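Local coordinates for sefir domain protein (Bacillus cereus F65185, PDB 5Y8E), which probably acts in signalling through a SEFIR domain, a module that associates with other SEFIR domains, at residues A[65-70]-A[111-116]; A[90-95]-A[117-122]; A[101-106]-A[124-129]. All coordinates share one frame; numbering follows the deposited sequence. Where two conformers were deposited one is given.

Interaction 1 of 3, residues A[65-70]-A[111-116]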
# COMPACT_ATOMS: atom_id res chain seq x y z
N CYS A 65 -2.01 -5.78 1.45
CA CYS A 65 -2.04 -7.09 0.84
C CYS A 65 -2.80 -8.10 1.67
O CYS A 65 -2.20 -8.90 2.39
CB CYS A 65 -0.62 -7.57 0.58
SG CYS A 65 0.26 -6.62 -0.67
N ASP A 66 -4.13 -8.06 1.60
CA ASP A 66 -4.91 -9.19 2.07
C ASP A 66 -5.02 -10.21 0.94
O ASP A 66 -4.52 -9.96 -0.17
CB ASP A 66 -6.28 -8.75 2.63
CG ASP A 66 -7.16 -8.06 1.59
OD1 ASP A 66 -6.67 -7.63 0.52
OD2 ASP A 66 -8.37 -7.91 1.88
N LYS A 67 -5.64 -11.34 1.21
CA LYS A 67 -5.73 -12.41 0.22
C LYS A 67 -6.42 -11.91 -1.05
O LYS A 67 -5.99 -12.21 -2.17
CB LYS A 67 -6.47 -13.62 0.79
CG LYS A 67 -6.74 -14.72 -0.22
CD LYS A 67 -7.23 -15.99 0.45
CE LYS A 67 -6.10 -17.00 0.59
NZ LYS A 67 -6.46 -18.18 1.43
N ASP A 68 -7.49 -11.14 -0.87
CA ASP A 68 -8.28 -10.63 -1.98
C ASP A 68 -7.46 -9.76 -2.92
O ASP A 68 -7.51 -9.93 -4.14
CB ASP A 68 -9.48 -9.84 -1.45
CG ASP A 68 -10.37 -9.32 -2.56
OD1 ASP A 68 -11.01 -10.15 -3.25
OD2 ASP A 68 -10.44 -8.08 -2.75
N TYR A 69 -6.70 -8.83 -2.36
CA TYR A 69 -5.90 -7.91 -3.16
C TYR A 69 -4.92 -8.70 -4.00
O TYR A 69 -4.77 -8.47 -5.20
CB TYR A 69 -5.15 -6.94 -2.25
CG TYR A 69 -4.45 -5.80 -2.97
CD1 TYR A 69 -3.20 -5.98 -3.55
CD2 TYR A 69 -5.04 -4.55 -3.06
CE1 TYR A 69 -2.56 -4.95 -4.20
CE2 TYR A 69 -4.41 -3.50 -3.71
CZ TYR A 69 -3.16 -3.71 -4.28
OH TYR A 69 -2.52 -2.68 -4.92
N CYS A 70 -4.25 -9.65 -3.36
CA CYS A 70 -3.20 -10.46 -3.99
C CYS A 70 -3.75 -11.32 -5.12
O CYS A 70 -3.16 -11.42 -6.20
CB CYS A 70 -2.53 -11.34 -2.93
SG CYS A 70 -1.11 -12.32 -3.48
N GLU A 111 3.93 -18.21 3.29
CA GLU A 111 4.40 -16.98 2.65
C GLU A 111 3.41 -15.84 2.74
O GLU A 111 2.20 -16.06 2.78
CB GLU A 111 4.73 -17.22 1.18
CG GLU A 111 5.80 -18.26 0.95
CD GLU A 111 5.43 -19.21 -0.16
OE1 GLU A 111 5.07 -18.73 -1.25
OE2 GLU A 111 5.49 -20.44 0.06
N TYR A 112 3.95 -14.62 2.76
CA TYR A 112 3.14 -13.41 2.77
C TYR A 112 2.28 -13.26 1.54
O TYR A 112 2.66 -13.66 0.43
CB TYR A 112 4.05 -12.18 2.89
CG TYR A 112 4.69 -12.03 4.25
CD1 TYR A 112 4.03 -12.44 5.40
CD2 TYR A 112 5.96 -11.47 4.38
CE1 TYR A 112 4.60 -12.31 6.63
CE2 TYR A 112 6.54 -11.33 5.61
CZ TYR A 112 5.86 -11.75 6.74
OH TYR A 112 6.43 -11.62 7.98
N PHE A 113 1.09 -12.69 1.73
CA PHE A 113 0.28 -12.26 0.62
C PHE A 113 1.01 -11.10 -0.04
O PHE A 113 1.10 -10.01 0.52
CB PHE A 113 -1.11 -11.83 1.09
CG PHE A 113 -1.93 -12.97 1.62
CD1 PHE A 113 -2.12 -14.12 0.87
CD2 PHE A 113 -2.51 -12.89 2.88
CE1 PHE A 113 -2.87 -15.17 1.35
CE2 PHE A 113 -3.26 -13.94 3.37
CZ PHE A 113 -3.44 -15.08 2.61
N LEU A 114 1.60 -11.40 -1.19
CA LEU A 114 2.32 -10.43 -1.98
C LEU A 114 2.02 -10.78 -3.43
O LEU A 114 2.07 -11.96 -3.80
CB LEU A 114 3.82 -10.55 -1.71
CG LEU A 114 4.72 -9.31 -1.80
CD1 LEU A 114 4.14 -8.21 -0.94
CD2 LEU A 114 6.12 -9.65 -1.35
N PRO A 115 1.69 -9.78 -4.25
CA PRO A 115 1.43 -10.11 -5.66
C PRO A 115 2.67 -10.72 -6.31
O PRO A 115 3.78 -10.36 -5.91
CB PRO A 115 1.11 -8.75 -6.28
CG PRO A 115 0.53 -7.96 -5.14
CD PRO A 115 1.35 -8.38 -3.95
N ASP A 116 2.47 -11.62 -7.28
CA ASP A 116 3.55 -12.38 -7.92
C ASP A 116 4.65 -11.49 -8.51
O ASP A 116 5.83 -11.86 -8.52
CB ASP A 116 3.00 -13.24 -9.06
CG ASP A 116 2.14 -14.39 -8.59
OD1 ASP A 116 2.37 -14.90 -7.47
OD2 ASP A 116 1.23 -14.78 -9.35

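Interaction 2 of 3, residues A[90-95]-A[117-122]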
# COMPACT_ATOMS: atom_id res chain seq x y z
N ASN A 90 2.44 -3.11 -14.78
CA ASN A 90 2.89 -1.91 -15.48
C ASN A 90 3.09 -0.71 -14.55
O ASN A 90 4.07 0.03 -14.68
CB ASN A 90 1.93 -1.54 -16.60
CG ASN A 90 2.48 -0.47 -17.50
OD1 ASN A 90 1.98 0.65 -17.53
ND2 ASN A 90 3.55 -0.79 -18.21
N ILE A 91 2.15 -0.51 -13.63
CA ILE A 91 2.26 0.59 -12.68
C ILE A 91 3.44 0.34 -11.74
O ILE A 91 4.25 1.24 -11.50
CB ILE A 91 0.96 0.79 -11.88
CG1 ILE A 91 -0.14 1.34 -12.79
CG2 ILE A 91 1.19 1.73 -10.70
CD1 ILE A 91 -1.51 1.31 -12.16
N TYR A 92 3.55 -0.88 -11.23
CA TYR A 92 4.64 -1.25 -10.33
C TYR A 92 5.99 -1.03 -10.99
O TYR A 92 6.92 -0.49 -10.38
CB TYR A 92 4.51 -2.72 -9.92
CG TYR A 92 5.53 -3.17 -8.90
CD1 TYR A 92 5.33 -2.94 -7.55
CD2 TYR A 92 6.69 -3.83 -9.29
CE1 TYR A 92 6.24 -3.34 -6.61
CE2 TYR A 92 7.63 -4.24 -8.35
CZ TYR A 92 7.39 -3.99 -7.02
OH TYR A 92 8.29 -4.39 -6.06
N ASN A 93 6.10 -1.45 -12.25
CA ASN A 93 7.37 -1.39 -12.96
C ASN A 93 7.83 0.03 -13.22
O ASN A 93 9.03 0.31 -13.23
CB ASN A 93 7.28 -2.15 -14.29
CG ASN A 93 7.21 -3.65 -14.11
OD1 ASN A 93 7.62 -4.19 -13.08
ND2 ASN A 93 6.70 -4.35 -15.11
N ASN A 94 6.87 0.92 -13.44
CA ASN A 94 7.15 2.32 -13.74
C ASN A 94 7.29 3.20 -12.52
O ASN A 94 7.42 4.43 -12.63
CB ASN A 94 6.06 2.90 -14.65
CG ASN A 94 6.29 2.56 -16.11
OD1 ASN A 94 7.14 3.17 -16.77
ND2 ASN A 94 5.56 1.58 -16.61
N THR A 95 7.26 2.59 -11.34
CA THR A 95 7.37 3.32 -10.09
C THR A 95 8.64 2.88 -9.37
O THR A 95 8.97 1.69 -9.37
CB THR A 95 6.15 3.05 -9.19
OG1 THR A 95 4.96 3.41 -9.91
CG2 THR A 95 6.22 3.87 -7.91
N PHE A 117 4.24 -10.33 -9.01
CA PHE A 117 5.12 -9.49 -9.80
C PHE A 117 5.90 -8.46 -9.00
O PHE A 117 6.73 -7.73 -9.55
CB PHE A 117 4.34 -8.81 -10.93
CG PHE A 117 3.16 -8.03 -10.47
CD1 PHE A 117 3.31 -6.70 -10.08
CD2 PHE A 117 1.90 -8.60 -10.45
CE1 PHE A 117 2.22 -5.97 -9.66
CE2 PHE A 117 0.81 -7.87 -10.03
CZ PHE A 117 0.97 -6.56 -9.63
N PHE A 118 5.63 -8.39 -7.70
CA PHE A 118 6.43 -7.55 -6.82
C PHE A 118 7.84 -8.15 -6.78
O PHE A 118 8.01 -9.30 -6.38
CB PHE A 118 5.81 -7.47 -5.42
CG PHE A 118 4.68 -6.47 -5.32
CD1 PHE A 118 4.42 -5.83 -4.12
CD2 PHE A 118 3.88 -6.19 -6.42
CE1 PHE A 118 3.39 -4.91 -4.01
CE2 PHE A 118 2.84 -5.26 -6.32
CZ PHE A 118 2.60 -4.62 -5.11
N LYS A 119 8.82 -7.38 -7.21
CA LYS A 119 10.17 -7.92 -7.42
C LYS A 119 10.91 -8.24 -6.13
O LYS A 119 11.49 -9.32 -6.01
CB LYS A 119 10.99 -7.01 -8.33
CG LYS A 119 10.47 -6.99 -9.76
CD LYS A 119 11.12 -5.90 -10.57
CE LYS A 119 10.25 -5.51 -11.75
NZ LYS A 119 10.41 -4.06 -12.07
N SER A 120 10.90 -7.32 -5.18
CA SER A 120 11.38 -7.67 -3.85
C SER A 120 10.29 -8.44 -3.12
O SER A 120 9.10 -8.15 -3.28
CB SER A 120 11.82 -6.44 -3.05
OG SER A 120 10.78 -5.50 -2.91
N ARG A 121 10.69 -9.45 -2.35
CA ARG A 121 9.74 -10.29 -1.64
C ARG A 121 9.48 -9.77 -0.24
O ARG A 121 8.95 -10.47 0.62
CB ARG A 121 10.24 -11.73 -1.57
CG ARG A 121 9.97 -12.55 -2.82
CD ARG A 121 8.47 -12.71 -3.06
NE ARG A 121 7.99 -11.84 -4.12
CZ ARG A 121 6.72 -11.80 -4.54
NH1 ARG A 121 5.81 -12.58 -3.97
NH2 ARG A 121 6.37 -10.98 -5.52
N PHE A 122 9.85 -8.51 -0.01
CA PHE A 122 9.69 -7.93 1.31
C PHE A 122 8.31 -7.33 1.49
O PHE A 122 7.66 -6.88 0.54
CB PHE A 122 10.79 -6.91 1.60
CG PHE A 122 10.39 -5.48 1.35
CD1 PHE A 122 10.22 -4.60 2.42
CD2 PHE A 122 10.21 -5.01 0.06
CE1 PHE A 122 9.86 -3.28 2.20
CE2 PHE A 122 9.84 -3.69 -0.17
CZ PHE A 122 9.67 -2.82 0.91
O HOH W 1 6.77 -6.61 -12.32

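Interaction 3 of 3, residues A[101-106]-A[124-129]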
# COMPACT_ATOMS: atom_id res chain seq x y z
N ILE A 101 5.44 0.19 0.30
CA ILE A 101 5.50 -0.52 1.57
C ILE A 101 4.35 -1.51 1.62
O ILE A 101 3.22 -1.17 1.99
CB ILE A 101 5.41 0.43 2.78
CG1 ILE A 101 6.49 1.50 2.72
CG2 ILE A 101 5.48 -0.35 4.11
CD1 ILE A 101 6.34 2.58 3.79
N PRO A 102 4.62 -2.75 1.21
CA PRO A 102 3.57 -3.77 1.24
C PRO A 102 3.31 -4.21 2.67
O PRO A 102 4.27 -4.45 3.40
CB PRO A 102 4.18 -4.92 0.43
CG PRO A 102 5.28 -4.29 -0.39
CD PRO A 102 5.83 -3.23 0.52
N ILE A 103 2.04 -4.29 3.06
CA ILE A 103 1.67 -4.81 4.37
C ILE A 103 0.87 -6.09 4.14
O ILE A 103 -0.23 -6.05 3.57
CB ILE A 103 0.81 -3.81 5.15
CG1 ILE A 103 1.50 -2.44 5.25
CG2 ILE A 103 0.49 -4.35 6.55
CD1 ILE A 103 0.61 -1.34 5.86
N SER A 104 1.41 -7.22 4.58
CA SER A 104 0.73 -8.51 4.41
C SER A 104 -0.20 -8.79 5.57
O SER A 104 0.22 -8.83 6.74
CB SER A 104 1.74 -9.65 4.25
OG SER A 104 1.08 -10.87 3.93
N LEU A 105 -1.48 -8.97 5.27
CA LEU A 105 -2.47 -9.28 6.28
C LEU A 105 -2.69 -10.78 6.25
O LEU A 105 -3.53 -11.28 5.50
CB LEU A 105 -3.79 -8.55 6.01
CG LEU A 105 -3.67 -7.03 5.92
CD1 LEU A 105 -5.05 -6.39 5.86
CD2 LEU A 105 -2.87 -6.48 7.09
N GLY A 106 -1.90 -11.51 7.03
CA GLY A 106 -1.98 -12.96 7.01
C GLY A 106 -1.03 -13.57 6.00
O GLY A 106 -0.23 -12.86 5.38
N LEU A 124 5.83 -5.81 5.15
CA LEU A 124 5.62 -5.78 6.59
C LEU A 124 4.56 -6.82 6.90
O LEU A 124 3.40 -6.67 6.51
CB LEU A 124 5.16 -4.40 7.06
CG LEU A 124 4.73 -4.27 8.53
CD1 LEU A 124 5.88 -4.65 9.43
CD2 LEU A 124 4.27 -2.85 8.82
N GLY A 125 4.97 -7.90 7.57
CA GLY A 125 4.03 -8.91 8.00
C GLY A 125 3.27 -8.40 9.21
O GLY A 125 3.83 -8.32 10.31
N TRP A 126 2.01 -8.04 9.02
CA TRP A 126 1.21 -7.50 10.12
C TRP A 126 1.01 -8.51 11.23
O TRP A 126 0.59 -9.65 11.00
CB TRP A 126 -0.13 -6.98 9.59
CG TRP A 126 -0.84 -6.06 10.54
CD1 TRP A 126 -1.90 -6.36 11.34
CD2 TRP A 126 -0.52 -4.68 10.79
NE1 TRP A 126 -2.27 -5.25 12.08
CE2 TRP A 126 -1.44 -4.21 11.75
CE3 TRP A 126 0.45 -3.81 10.28
CZ2 TRP A 126 -1.41 -2.89 12.21
CZ3 TRP A 126 0.47 -2.50 10.74
CH2 TRP A 126 -0.45 -2.06 11.70
N ASN A 127 1.32 -8.11 12.45
CA ASN A 127 1.15 -8.99 13.60
C ASN A 127 -0.07 -8.56 14.40
O ASN A 127 -0.01 -7.59 15.17
CB ASN A 127 2.41 -8.99 14.47
CG ASN A 127 2.36 -10.04 15.57
OD1 ASN A 127 1.32 -10.67 15.78
ND2 ASN A 127 3.46 -10.22 16.28
N TYR A 128 -1.17 -9.28 14.23
CA TYR A 128 -2.40 -8.94 14.93
C TYR A 128 -2.30 -9.14 16.44
O TYR A 128 -3.12 -8.62 17.20
CB TYR A 128 -3.58 -9.74 14.38
CG TYR A 128 -4.01 -9.33 12.98
CD1 TYR A 128 -4.79 -8.20 12.78
CD2 TYR A 128 -3.64 -10.08 11.87
CE1 TYR A 128 -5.19 -7.82 11.51
CE2 TYR A 128 -4.03 -9.71 10.60
CZ TYR A 128 -4.81 -8.59 10.42
OH TYR A 128 -5.21 -8.21 9.16
N GLU A 129 -1.29 -9.90 16.87
CA GLU A 129 -1.06 -10.15 18.29
C GLU A 129 -0.11 -9.14 18.93
O GLU A 129 0.13 -9.17 20.13
CB GLU A 129 -0.53 -11.57 18.51
CG GLU A 129 -1.30 -12.64 17.73
CD GLU A 129 -2.80 -12.60 17.97
OE1 GLU A 129 -3.24 -12.43 19.13
OE2 GLU A 129 -3.56 -12.75 16.98
O HOH W 2 -0.09 -11.03 9.00

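Interaction 1 of 3, residues A[65-70]-A[111-116]
F113 lies against the start of helix 67-75, with C65, K67 and C70 around it, where strand 60-65 runs out of the central, mainly parallel sheet of this alpha/beta SEFIR domain. Its CG sits anti to the carbonyl carbon (chi1 -67°), beside the backbone N, and the ring extends over the turn between strand and helix. K67 covers one face of that ring in a CH-pi contact, its CB 4.0 Å from the centroid of the F113 ring and close to the normal. The lysine chain, bent at chi3, returns to the rim, where K67 CE comes within 3.8 Å of F113 CE1. Beyond the aromatic surface K67 NZ forms a salt bridge with E108, whose strand F113 also touches, so the aliphatic part of the lysine packs while its charge is paired.

C65 and C70 share much of the remaining contact, and C65 is tightly packed: its CB is 3.0 Å from F113 O. The thiol sulfur points onward to the proline ring, C65 SG lying 3.9 Å from P115 CD. On the first helical turn, C70 turns its CB toward the same backbone and meets F113 CB at 4.3 Å. P115 CG finishes this apolar surface at the edge of the Y69 ring, close to its plane, and the far end of that tyrosine bonds through OH with S7 and I87.

The case illustrates how a loop can be packed against a helix start that is itself fixed by capping. D66 occupies the N-cap. One carboxylate oxygen, OD2, is bonded to S11 OG; the other, D66 OD1, accepts from Y69 N over 3.1 Å, the donor approaching from above the carboxylate plane.

Interaction 2 of 3, residues A[90-95]-A[117-122]
Y92 reaches from helix 89-93 into the loop 117-122 and meets a different partner at nearly every step along its side chain. Its CG is anti to the backbone N (chi1 -175°), and the ring beyond it lies among F117, F118 and K119. At the root, Y92 CB lies 4.0 Å from F117 CE1, against the edge of that phenyl ring. Further out, one side of the tyrosine is given to F118: Y92 CD1 is 3.6 Å from F118 CE2, and Y92 CE1 stands over the centre of the F118 ring. The two rings form an offset stack with planes 16° apart, F118 CD2 lying over the tyrosine near its rim. Across the ring from CD1 and CE1, backbone atoms approach obliquely, with Y92 CE2 placed 3.8 Å from F117 O and also close to K119 N. F118 CA passes over the ring as well, an off-centre CH-pi contact near CZ. At the tip, Y92 OH accepts a somewhat bent bond from K119 N at 3.2 Å.

A polar border runs beside this aromatic packing. K119 NZ donates to N93 OD1 over 3.0 Å, arriving from above the carbonyl plane of the amide. The same oxygen takes a second bond from a water, 2.7 Å from N93 OD1, which also donates to F117 O and so bridges helix and loop.

F100 stacks on Y92 too, and F118 continues onto P102, linking both rings to strand 100-108. Helix 89-93 belongs to the connection between the parallel strands 60-65 and 100-108, and the contact shows a helix of such a beta-alpha-beta crossover joined by aromatic stacking to the loop leading into the next parallel strand.

Interaction 3 of 3, residues A[101-106]-A[124-129]
W126 meets I103 and L105 in the apolar centre of the contact, all three side chains extending the same way. I103 CG2 lies 3.8 Å from W126 CE3, while L105 CD2 comes up to the root of the indole, 3.7 Å from W126 CB. W126 has its CG anti to the backbone N (chi1 -163°) and stands edge-to-face with W18 of helix 13-29, which L105 touches too. L124 shares the sheet face of I103 and packs on E137 and L138 of helix 131-143.

Y128 borders this group. It crosses L105 at about a right angle, with Y128 OH 3.5 Å from L105 CB, and W126 CD1 is seated over the centre of its ring.

Beneath the side chains runs a parallel pairing, the example here of how an alpha/beta domain of the STIR clan adds a short strand, 124-125, to strand 100-108 of its sheet. L124 is held through both its backbone N and its backbone O: L124 N donates to P102 O at 2.7 Å, and L124 O receives S104 N at 2.8 Å. The next bond in register runs from W126 N to S104 O, 3.0 Å long.

S104 O has a further partner where the strands part. A water there accepts from G106 N at 2.7 Å and donates to S104 O at 3.2 Å; W126 O lies beside the same water. Past the strand, N127 OD1 accepts from E129 N in an Asx turn.

From the N terminus the chain passes 65-70, then 90-95 and 101-106, before their partners 111-116, 117-122 and 124-129 follow in the same order. Interaction 1 therefore closes a loop of 40 residues, interaction 2 one of 21 and interaction 3 one of 17, and every pair crosses; none nests. Interactions 1 and 3 meet in the sheet, where C65 pairs through its backbone with I103 and L105. Interactions 1 and 2 use consecutive parts of one loop, and R121 reaches back to P115 O. P102 touches F118 and F122, joining interactions 2 and 3. Interactions 1 and 2 tie helices 67-75 and 89-93 to the loop between strands 111-112 and 124-125; interaction 3 fixes strand 124-125 beside 100-108.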